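Purine nucleoside phosphorylase (Thermus thermophilus, PDB 6TK9) catalyses the reversible phosphorolysis of purine nucleosides such as inosine and guanosine, giving the free purine base and ribose 1-phosphate. Local coordinates at the interface of chains A and B and the interface of chains A and C. Residues are numbered along the deposited sequence; one frame, centred on the assembly and turned at random. Chains: chain A/B/C, Purine nucleoside phosphorylase.

Contact 1: the interface of chains A and B. Residues chain A 84, 188-190; chain B 138, 140-141, 151, 153.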
loop_
_atom_site.group_PDB
_atom_site.type_symbol
_atom_site.label_atom_id
_atom_site.label_comp_id
_atom_site.label_asym_id
_atom_site.label_seq_id
_atom_site.Cartn_x
_atom_site.Cartn_y
_atom_site.Cartn_z
ATOM N N TYR A 84 -0.383 -29.122 2.390
ATOM C CA TYR A 84 0.913 -29.315 1.680
ATOM C C TYR A 84 1.194 -30.806 1.526
ATOM O O TYR A 84 1.894 -31.144 0.584
ATOM C CB TYR A 84 2.108 -28.582 2.303
ATOM C CG TYR A 84 2.361 -28.860 3.760
ATOM C CD1 TYR A 84 2.913 -30.071 4.166
ATOM C CD2 TYR A 84 2.053 -27.921 4.732
ATOM C CE1 TYR A 84 3.132 -30.349 5.502
ATOM C CE2 TYR A 84 2.286 -28.178 6.073
ATOM C CZ TYR A 84 2.817 -29.400 6.456
ATOM O OH TYR A 84 3.042 -29.680 7.769
ATOM N N GLY A 188 2.485 -23.650 1.277
ATOM C CA GLY A 188 3.710 -24.444 1.466
ATOM C C GLY A 188 3.748 -25.613 0.491
ATOM O O GLY A 188 3.001 -25.620 -0.489
ATOM N N PRO A 189 4.610 -26.633 0.715
ATOM C CA PRO A 189 5.471 -26.732 1.902
ATOM C C PRO A 189 6.811 -25.977 1.882
ATOM O O PRO A 189 7.465 -25.960 2.896
ATOM C CB PRO A 189 5.839 -28.218 1.893
ATOM C CG PRO A 189 5.931 -28.540 0.432
ATOM C CD PRO A 189 4.781 -27.779 -0.193
ATOM N N SER A 190 7.227 -25.432 0.736
ATOM C CA SER A 190 8.388 -24.508 0.664
ATOM C C SER A 190 8.047 -23.317 1.534
ATOM O O SER A 190 6.877 -22.941 1.533
ATOM C CB SER A 190 8.694 -24.068 -0.735
ATOM O OG SER A 190 7.564 -23.459 -1.330
ATOM N N ASN B 138 2.124 -25.364 -5.982
ATOM C CA ASN B 138 3.483 -25.587 -5.440
ATOM C C ASN B 138 3.915 -26.977 -5.886
ATOM O O ASN B 138 3.238 -27.959 -5.657
ATOM C CB ASN B 138 3.480 -25.364 -3.927
ATOM C CG ASN B 138 4.869 -25.389 -3.332
ATOM O OD1 ASN B 138 5.538 -26.426 -3.373
ATOM N ND2 ASN B 138 5.311 -24.260 -2.801
ATOM N N LEU B 140 6.007 -29.079 -4.703
ATOM C CA LEU B 140 6.399 -30.002 -3.598
ATOM C C LEU B 140 5.157 -30.498 -2.863
ATOM O O LEU B 140 5.339 -31.211 -1.874
ATOM C CB LEU B 140 7.324 -29.309 -2.598
ATOM C CG LEU B 140 8.501 -28.534 -3.189
ATOM C CD1 LEU B 140 9.387 -27.987 -2.075
ATOM C CD2 LEU B 140 9.303 -29.415 -4.142
ATOM N N ARG B 141 3.955 -30.082 -3.263
ATOM C CA ARG B 141 2.712 -30.521 -2.582
ATOM C C ARG B 141 2.636 -32.037 -2.771
ATOM O O ARG B 141 3.003 -32.498 -3.856
ATOM C CB ARG B 141 1.465 -29.811 -3.114
ATOM C CG ARG B 141 0.181 -30.297 -2.456
ATOM C CD ARG B 141 -0.907 -29.250 -2.430
ATOM N NE ARG B 141 -2.135 -29.743 -1.838
ATOM C CZ ARG B 141 -3.070 -30.474 -2.458
ATOM N NH1 ARG B 141 -2.932 -30.816 -3.717
ATOM N NH2 ARG B 141 -4.150 -30.871 -1.808
ATOM N N ARG B 151 11.400 -31.650 3.778
ATOM C CA ARG B 151 9.931 -31.447 3.732
ATOM C C ARG B 151 9.619 -29.961 3.496
ATOM O O ARG B 151 8.674 -29.677 2.762
ATOM C CB ARG B 151 9.311 -31.969 5.026
ATOM C CG ARG B 151 7.876 -31.526 5.260
ATOM C CD ARG B 151 6.862 -32.311 4.458
ATOM N NE ARG B 151 6.817 -31.943 3.060
ATOM C CZ ARG B 151 5.919 -32.403 2.200
ATOM N NH1 ARG B 151 4.986 -33.246 2.605
ATOM N NH2 ARG B 151 5.957 -32.027 0.933
ATOM N N PRO B 153 11.767 -26.773 2.410
ATOM C CA PRO B 153 12.974 -26.074 1.969
ATOM C C PRO B 153 12.869 -24.561 2.201
ATOM O O PRO B 153 11.801 -23.997 2.074
ATOM C CB PRO B 153 13.123 -26.409 0.477
ATOM C CG PRO B 153 11.774 -26.946 0.040
ATOM C CD PRO B 153 11.020 -27.370 1.289
#
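The guanidinium group of B:Arg151 meets the rim of the A:Tyr84 ring, with A:Tyr84 CD1 lying over one of its faces, 4.1 Å from B:Arg151 NH1. The two planes stand 74° apart, so this is an edge-to-face approach rather than a stack, and the backbone O of B:Leu140 lies in plane at the guanidinium edge. A second flat group, the amide of B:Asn138, spends its N-H on A:Ser190: ND2 donates to the hydroxyl OG over 2.8 Å, with OG close to the amide plane. The other end of that amide is held from within chain B, where B:Asn138 OD1 accepts from B:Leu140 N at 3.0 Å, so its rotation is fixed from both ends. The A:Ser190 hydroxyl is turned between its own backbone N and carbonyl carbon (chi1 57°), which aims it at B:Asn138. Between these polar groups sits A:Pro189, which follows a cis peptide bond. Its ring carbon CG packs 3.4 Å from B:Leu140 CB, while CB lies 3.3 Å from the carbonyl O of B:Arg151. The site thus seats the A:188-190 loop against the neighbouring subunit, and since A:Tyr84 and this loop belong to segments that line the nucleoside pocket in related phosphorylases, it may also steady the active site.

Contact 2: the interface of chains A and B. Residues chain A 192-195; chain B 130-131, 155-156.
A:Arg194 lays its aliphatic stem across the ring of B:Phe156, with CG above the ring centre, 4.0 Å from the centroid. The chain then runs on extended over the same ring, and the guanidinium arrives above its rim, where A:Arg194 CZ is 3.6 Å from B:Phe156 CD2. Ring and guanidinium planes are inclined by 36°, a slanted cover and not a parallel stack. The other rim of the ring reaches the backbone of A:Ala192, whose O is 3.7 Å from B:Phe156 CE1. A second apolar contact is made by A:Ser193: its CB stands over the B:Tyr131 face, displaced toward the phenol end and 3.9 Å from CZ. With chi1 at 79°, the A:Ser193 hydroxyl turns from that ring toward the strand backbone, and OG donates to B:Tyr131 O at 2.8 Å, tilted somewhat from the carbonyl plane. At the polar rim, B:Asp130 places its carboxylate at the start of a helix. A:Ala195 N donates to B:Asp130 OD2 over 2.9 Å, approaching from above the carboxylate plane, and the helix end would probably favour the negative charge there. The A:Arg194 guanidinium lies over the phenylalanine and does not touch this carboxylate, though its charge may still favour it from 5.8 Å (A:Arg194 NE to B:Asp130 OD2). The patch thus joins the amino end of helix 194-202 in chain A to strand 130-133 of chain B, with the loop carrying B:Met155 and B:Phe156 along its flank.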
loop_
_atom_site.group_PDB
_atom_site.type_symbol
_atom_site.label_atom_id
_atom_site.label_comp_id
_atom_site.label_asym_id
_atom_site.label_seq_id
_atom_site.Cartn_x
_atom_site.Cartn_y
_atom_site.Cartn_z
ATOM N N ALA A 192 8.110 -19.262 2.506
ATOM C CA ALA A 192 7.884 -18.053 1.702
ATOM C C ALA A 192 9.233 -17.482 1.251
ATOM O O ALA A 192 10.177 -17.545 2.042
ATOM C CB ALA A 192 7.126 -17.059 2.534
ATOM N N SER A 193 9.302 -16.948 0.022
ATOM C CA SER A 193 10.395 -16.058 -0.442
ATOM C C SER A 193 10.353 -14.780 0.400
ATOM O O SER A 193 9.301 -14.509 1.041
ATOM C CB SER A 193 10.282 -15.715 -1.899
ATOM O OG SER A 193 9.301 -14.692 -2.099
ATOM N N ARG A 194 11.441 -14.006 0.363
ATOM C CA ARG A 194 11.503 -12.665 0.983
ATOM C C ARG A 194 10.305 -11.847 0.476
ATOM O O ARG A 194 9.541 -11.332 1.320
ATOM C CB ARG A 194 12.857 -12.015 0.699
ATOM C CG ARG A 194 14.021 -12.660 1.437
ATOM C CD ARG A 194 15.240 -11.764 1.393
ATOM N NE ARG A 194 16.465 -12.408 1.843
ATOM C CZ ARG A 194 16.870 -12.510 3.106
ATOM N NH1 ARG A 194 16.145 -12.019 4.098
ATOM N NH2 ARG A 194 18.006 -13.124 3.374
ATOM N N ALA A 195 10.099 -11.793 -0.841
ATOM C CA ALA A 195 9.069 -10.960 -1.493
ATOM C C ALA A 195 7.677 -11.442 -1.088
ATOM O O ALA A 195 6.797 -10.577 -0.879
ATOM C CB ALA A 195 9.252 -10.992 -2.983
ATOM N N ASP B 130 14.484 -12.206 -6.755
ATOM C CA ASP B 130 13.508 -12.950 -5.927
ATOM C C ASP B 130 12.257 -13.189 -6.780
ATOM O O ASP B 130 12.211 -12.699 -7.920
ATOM C CB ASP B 130 13.231 -12.199 -4.621
ATOM C CG ASP B 130 12.816 -13.072 -3.436
ATOM O OD1 ASP B 130 12.852 -14.324 -3.542
ATOM O OD2 ASP B 130 12.474 -12.492 -2.401
ATOM N N TYR B 131 11.302 -13.949 -6.250
ATOM C CA TYR B 131 10.068 -14.352 -6.952
ATOM C C TYR B 131 8.886 -14.122 -6.026
ATOM O O TYR B 131 9.108 -13.993 -4.816
ATOM C CB TYR B 131 10.105 -15.822 -7.376
ATOM C CG TYR B 131 10.041 -16.837 -6.267
ATOM C CD1 TYR B 131 8.836 -17.223 -5.705
ATOM C CD2 TYR B 131 11.191 -17.476 -5.827
ATOM C CE1 TYR B 131 8.774 -18.179 -4.700
ATOM C CE2 TYR B 131 11.152 -18.417 -4.811
ATOM C CZ TYR B 131 9.938 -18.782 -4.258
ATOM O OH TYR B 131 9.912 -19.699 -3.248
ATOM N N MET B 155 13.512 -20.802 1.212
ATOM C CA MET B 155 13.445 -20.166 -0.121
ATOM C C MET B 155 14.103 -18.786 -0.085
ATOM O O MET B 155 14.057 -18.122 -1.100
ATOM C CB MET B 155 11.987 -20.097 -0.572
ATOM C CG MET B 155 11.406 -21.480 -0.906
ATOM S SD MET B 155 12.434 -22.516 -2.019
ATOM C CE MET B 155 12.683 -21.362 -3.364
ATOM N N PHE B 156 14.759 -18.405 1.015
ATOM C CA PHE B 156 15.647 -17.212 1.088
ATOM C C PHE B 156 16.882 -17.494 0.236
ATOM O O PHE B 156 17.437 -18.620 0.293
ATOM C CB PHE B 156 16.064 -16.886 2.526
ATOM C CG PHE B 156 15.040 -16.173 3.378
ATOM C CD1 PHE B 156 13.677 -16.213 3.082
ATOM C CD2 PHE B 156 15.444 -15.464 4.503
ATOM C CE1 PHE B 156 12.749 -15.553 3.881
ATOM C CE2 PHE B 156 14.516 -14.794 5.290
ATOM C CZ PHE B 156 13.173 -14.851 4.985
#

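Contact 3: the interface of chains A and B. Residues chain A 134, 193, 195-196, 199; chain B 131-133.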
loop_
_atom_site.group_PDB
_atom_site.type_symbol
_atom_site.label_atom_id
_atom_site.label_comp_id
_atom_site.label_asym_id
_atom_site.label_seq_id
_atom_site.Cartn_x
_atom_site.Cartn_y
_atom_site.Cartn_z
ATOM N N PHE A 134 -4.479 -17.288 1.679
ATOM C CA PHE A 134 -3.604 -17.112 0.483
ATOM C C PHE A 134 -3.206 -18.476 -0.092
ATOM O O PHE A 134 -2.198 -18.544 -0.809
ATOM C CB PHE A 134 -2.340 -16.322 0.844
ATOM C CG PHE A 134 -1.625 -15.701 -0.328
ATOM C CD1 PHE A 134 -2.190 -14.650 -1.031
ATOM C CD2 PHE A 134 -0.399 -16.188 -0.744
ATOM C CE1 PHE A 134 -1.521 -14.073 -2.098
ATOM C CE2 PHE A 134 0.266 -15.621 -1.820
ATOM C CZ PHE A 134 -0.289 -14.558 -2.486
ATOM N N SER A 193 9.302 -16.948 0.022
ATOM C CA SER A 193 10.395 -16.058 -0.442
ATOM C C SER A 193 10.353 -14.780 0.400
ATOM O O SER A 193 9.301 -14.509 1.041
ATOM C CB SER A 193 10.282 -15.715 -1.899
ATOM O OG SER A 193 9.301 -14.692 -2.099
ATOM N N ALA A 195 10.099 -11.793 -0.841
ATOM C CA ALA A 195 9.069 -10.960 -1.493
ATOM C C ALA A 195 7.677 -11.442 -1.088
ATOM O O ALA A 195 6.797 -10.577 -0.879
ATOM C CB ALA A 195 9.252 -10.992 -2.983
ATOM N N GLU A 196 7.483 -12.763 -0.960
ATOM C CA GLU A 196 6.203 -13.335 -0.473
ATOM C C GLU A 196 5.985 -12.913 0.986
ATOM O O GLU A 196 4.842 -12.531 1.315
ATOM C CB GLU A 196 6.179 -14.851 -0.618
ATOM C CG GLU A 196 5.882 -15.320 -2.025
ATOM C CD GLU A 196 6.258 -16.773 -2.297
ATOM O OE1 GLU A 196 7.111 -17.303 -1.534
ATOM O OE2 GLU A 196 5.683 -17.383 -3.254
ATOM N N LEU A 199 5.018 -9.337 0.882
ATOM C CA LEU A 199 3.670 -9.267 0.270
ATOM C C LEU A 199 2.621 -9.544 1.366
ATOM O O LEU A 199 1.657 -8.742 1.471
ATOM C CB LEU A 199 3.645 -10.244 -0.909
ATOM C CG LEU A 199 2.288 -10.766 -1.381
ATOM C CD1 LEU A 199 2.413 -11.312 -2.800
ATOM C CD2 LEU A 199 1.750 -11.837 -0.458
ATOM N N TYR B 131 11.302 -13.949 -6.250
ATOM C CA TYR B 131 10.068 -14.352 -6.952
ATOM C C TYR B 131 8.886 -14.122 -6.026
ATOM O O TYR B 131 9.108 -13.993 -4.816
ATOM C CB TYR B 131 10.105 -15.822 -7.376
ATOM C CG TYR B 131 10.041 -16.837 -6.267
ATOM C CD1 TYR B 131 8.836 -17.223 -5.705
ATOM C CD2 TYR B 131 11.191 -17.476 -5.827
ATOM C CE1 TYR B 131 8.774 -18.179 -4.700
ATOM C CE2 TYR B 131 11.152 -18.417 -4.811
ATOM C CZ TYR B 131 9.938 -18.782 -4.258
ATOM O OH TYR B 131 9.912 -19.699 -3.248
ATOM N N ILE B 132 7.691 -14.080 -6.618
ATOM C CA ILE B 132 6.388 -14.186 -5.915
ATOM C C ILE B 132 5.553 -15.233 -6.671
ATOM O O ILE B 132 5.441 -15.138 -7.903
ATOM C CB ILE B 132 5.707 -12.801 -5.847
ATOM C CG1 ILE B 132 6.416 -11.845 -4.894
ATOM C CG2 ILE B 132 4.226 -12.917 -5.509
ATOM C CD1 ILE B 132 5.983 -10.418 -5.087
ATOM N N ASN B 133 4.992 -16.201 -5.955
ATOM C CA ASN B 133 4.062 -17.213 -6.505
ATOM C C ASN B 133 2.618 -16.704 -6.396
ATOM O O ASN B 133 2.069 -16.748 -5.284
ATOM C CB ASN B 133 4.209 -18.516 -5.737
ATOM C CG ASN B 133 3.348 -19.601 -6.323
ATOM O OD1 ASN B 133 3.517 -20.769 -5.984
ATOM N ND2 ASN B 133 2.467 -19.228 -7.234
#
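A:Glu196 grips the B:Asn133 backbone through a carboxylate that also belongs to a helix capping box, the S-x-x-E motif at the start of helix 194-202 in this phosphorylase-superfamily subunit. A:Glu196 OE2 accepts from B:Asn133 N over 3.0 Å on its anti side, the donor lying 30° out of the carboxylate plane. The same carboxylate stands nearly upright to the B:Tyr131 ring, with the planes 82° apart, and A:Glu196 CD is 3.8 Å from B:Tyr131 CE1. Next to it B:Ile132 points both branches at the helix. B:Ile132 CG1 packs 3.5 Å from A:Ala195 CB, and B:Ile132 CG2 lies 3.6 Å from A:Leu199 CD1, one turn further on. In the second shell, A:Glu196 sets CG opposite its carbonyl carbon (chi1 -79°) and runs extended beyond it, which carries the carboxylate back to A:Ser193 and out to the strand. A:Ser193 N donates to A:Glu196 OE1 at 2.7 Å, and A:Glu196 N returns a bond to A:Ser193 OG at 2.9 Å. Each carboxylate oxygen therefore has its own amide, one from each chain. With an alanine in place of A:Glu196, B:Asn133 N is likely to be left without its acceptor across the interface, and the helix start would lose the reciprocal half of its cap.

Contact 4: the interface of chains A and C. Residues chain A 171, 175-177; chain C 169, 172.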
loop_
_atom_site.group_PDB
_atom_site.type_symbol
_atom_site.label_atom_id
_atom_site.label_comp_id
_atom_site.label_asym_id
_atom_site.label_seq_id
_atom_site.Cartn_x
_atom_site.Cartn_y
_atom_site.Cartn_z
ATOM N N ALA A 171 -3.716 -14.200 30.174
ATOM C CA ALA A 171 -2.319 -13.751 29.937
ATOM C C ALA A 171 -1.896 -12.775 31.040
ATOM O O ALA A 171 -0.824 -12.993 31.656
ATOM C CB ALA A 171 -2.174 -13.119 28.578
ATOM N N ASP A 175 1.094 -13.137 34.167
ATOM C CA ASP A 175 2.168 -12.143 33.867
ATOM C C ASP A 175 2.845 -12.504 32.526
ATOM O O ASP A 175 4.099 -12.453 32.441
ATOM C CB ASP A 175 3.144 -12.014 35.046
ATOM C CG ASP A 175 3.978 -10.737 35.033
ATOM O OD1 ASP A 175 3.381 -9.644 34.883
ATOM O OD2 ASP A 175 5.226 -10.838 35.145
ATOM N N LEU A 176 2.034 -12.807 31.501
ATOM C CA LEU A 176 2.455 -13.272 30.148
ATOM C C LEU A 176 2.056 -12.213 29.104
ATOM O O LEU A 176 0.873 -11.811 29.084
ATOM C CB LEU A 176 1.773 -14.629 29.913
ATOM C CG LEU A 176 2.155 -15.435 28.670
ATOM C CD1 LEU A 176 1.180 -15.152 27.543
ATOM C CD2 LEU A 176 3.595 -15.188 28.226
ATOM N N HIS A 177 3.017 -11.723 28.313
ATOM C CA HIS A 177 2.765 -10.732 27.234
ATOM C C HIS A 177 2.261 -11.477 26.003
ATOM O O HIS A 177 3.077 -12.200 25.391
ATOM C CB HIS A 177 3.991 -9.880 26.878
ATOM C CG HIS A 177 3.691 -8.883 25.807
ATOM N ND1 HIS A 177 2.506 -8.156 25.786
ATOM C CD2 HIS A 177 4.400 -8.487 24.725
ATOM C CE1 HIS A 177 2.508 -7.361 24.741
ATOM N NE2 HIS A 177 3.660 -7.544 24.074
ATOM N N LYS C 169 3.574 -4.670 32.105
ATOM C CA LYS C 169 3.592 -5.335 33.434
ATOM C C LYS C 169 2.474 -4.731 34.283
ATOM O O LYS C 169 1.599 -5.498 34.754
ATOM C CB LYS C 169 4.972 -5.170 34.081
ATOM C CG LYS C 169 5.278 -6.053 35.292
ATOM C CD LYS C 169 6.759 -6.012 35.717
ATOM C CE LYS C 169 7.109 -6.936 36.872
ATOM N NZ LYS C 169 6.642 -6.398 38.177
ATOM N N ARG C 172 -1.027 -5.498 32.942
ATOM C CA ARG C 172 -1.283 -6.895 33.380
ATOM C C ARG C 172 -1.624 -6.905 34.878
ATOM O O ARG C 172 -2.687 -7.412 35.217
ATOM C CB ARG C 172 -0.099 -7.787 32.991
ATOM C CG ARG C 172 0.047 -7.965 31.484
ATOM C CD ARG C 172 1.007 -9.075 31.107
ATOM N NE ARG C 172 2.268 -9.030 31.839
ATOM C CZ ARG C 172 3.420 -8.569 31.356
ATOM N NH1 ARG C 172 3.501 -8.062 30.136
ATOM N NH2 ARG C 172 4.498 -8.586 32.113
#
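A:Asp175 adopts a left-handed backbone conformation shortly after helix 161-173 and faces C:Arg172, which comes from the same helix of the opposing subunit. In this phosphorylase-superfamily subunit the end of helix 161-173 forms a salt bridge in the deposited assembly, which may or may not be the biological pairing. C:Arg172 grips side-on, bringing both NE and NH2 to one carboxylate oxygen. C:Arg172 NH2 is 3.2 Å from A:Asp175 OD1 and NE 3.3 Å. OD1 lies almost in the guanidinium plane, yet both nitrogens reach it from the same face of the carboxylate, well above its plane, the flat groups being turned 64° apart. The arginine chain gets there by bending at chi3 (-47°), which also brings one guanidinium face over C:Lys169 CA. C:Arg172 CD rests 3.4 Å from A:Leu176 O, while its NH1 lies 3.8 Å from A:His177 CB. C:Lys169 sends its CG alongside, 4.1 Å from A:Asp175 OD1, and its amine may add a favourable charge without touching the carboxylate. Were C:Arg172 exchanged for an alanine, the A:Asp175 carboxylate would probably lose its charged mate, and a gap would open against A:Leu176 and A:His177. The interface is two-fold, and the pairing recurs with the chains exchanged.

Contacts 1, 2 and 3 are parts of one A-B interface. Contacts 2 and 3 are nearly continuous, the centres of their C-alpha atoms about 6 Å apart, and share A:Ser193, A:Ala195 and B:Tyr131; contact 1 lies about 14 Å from each, its chain A loop leading toward helix 194-202. Contact 4 belongs to a different, two-fold interface, 34 to 36 Å from the others, measured centre to centre. The unlike, non-two-fold A-B surface would suit the trimer ring typical of this class of phosphorylases, while the A-C contact probably pairs such rings in the deposited six-chain assembly; whether that pairing persists in solution the structure alone does not show.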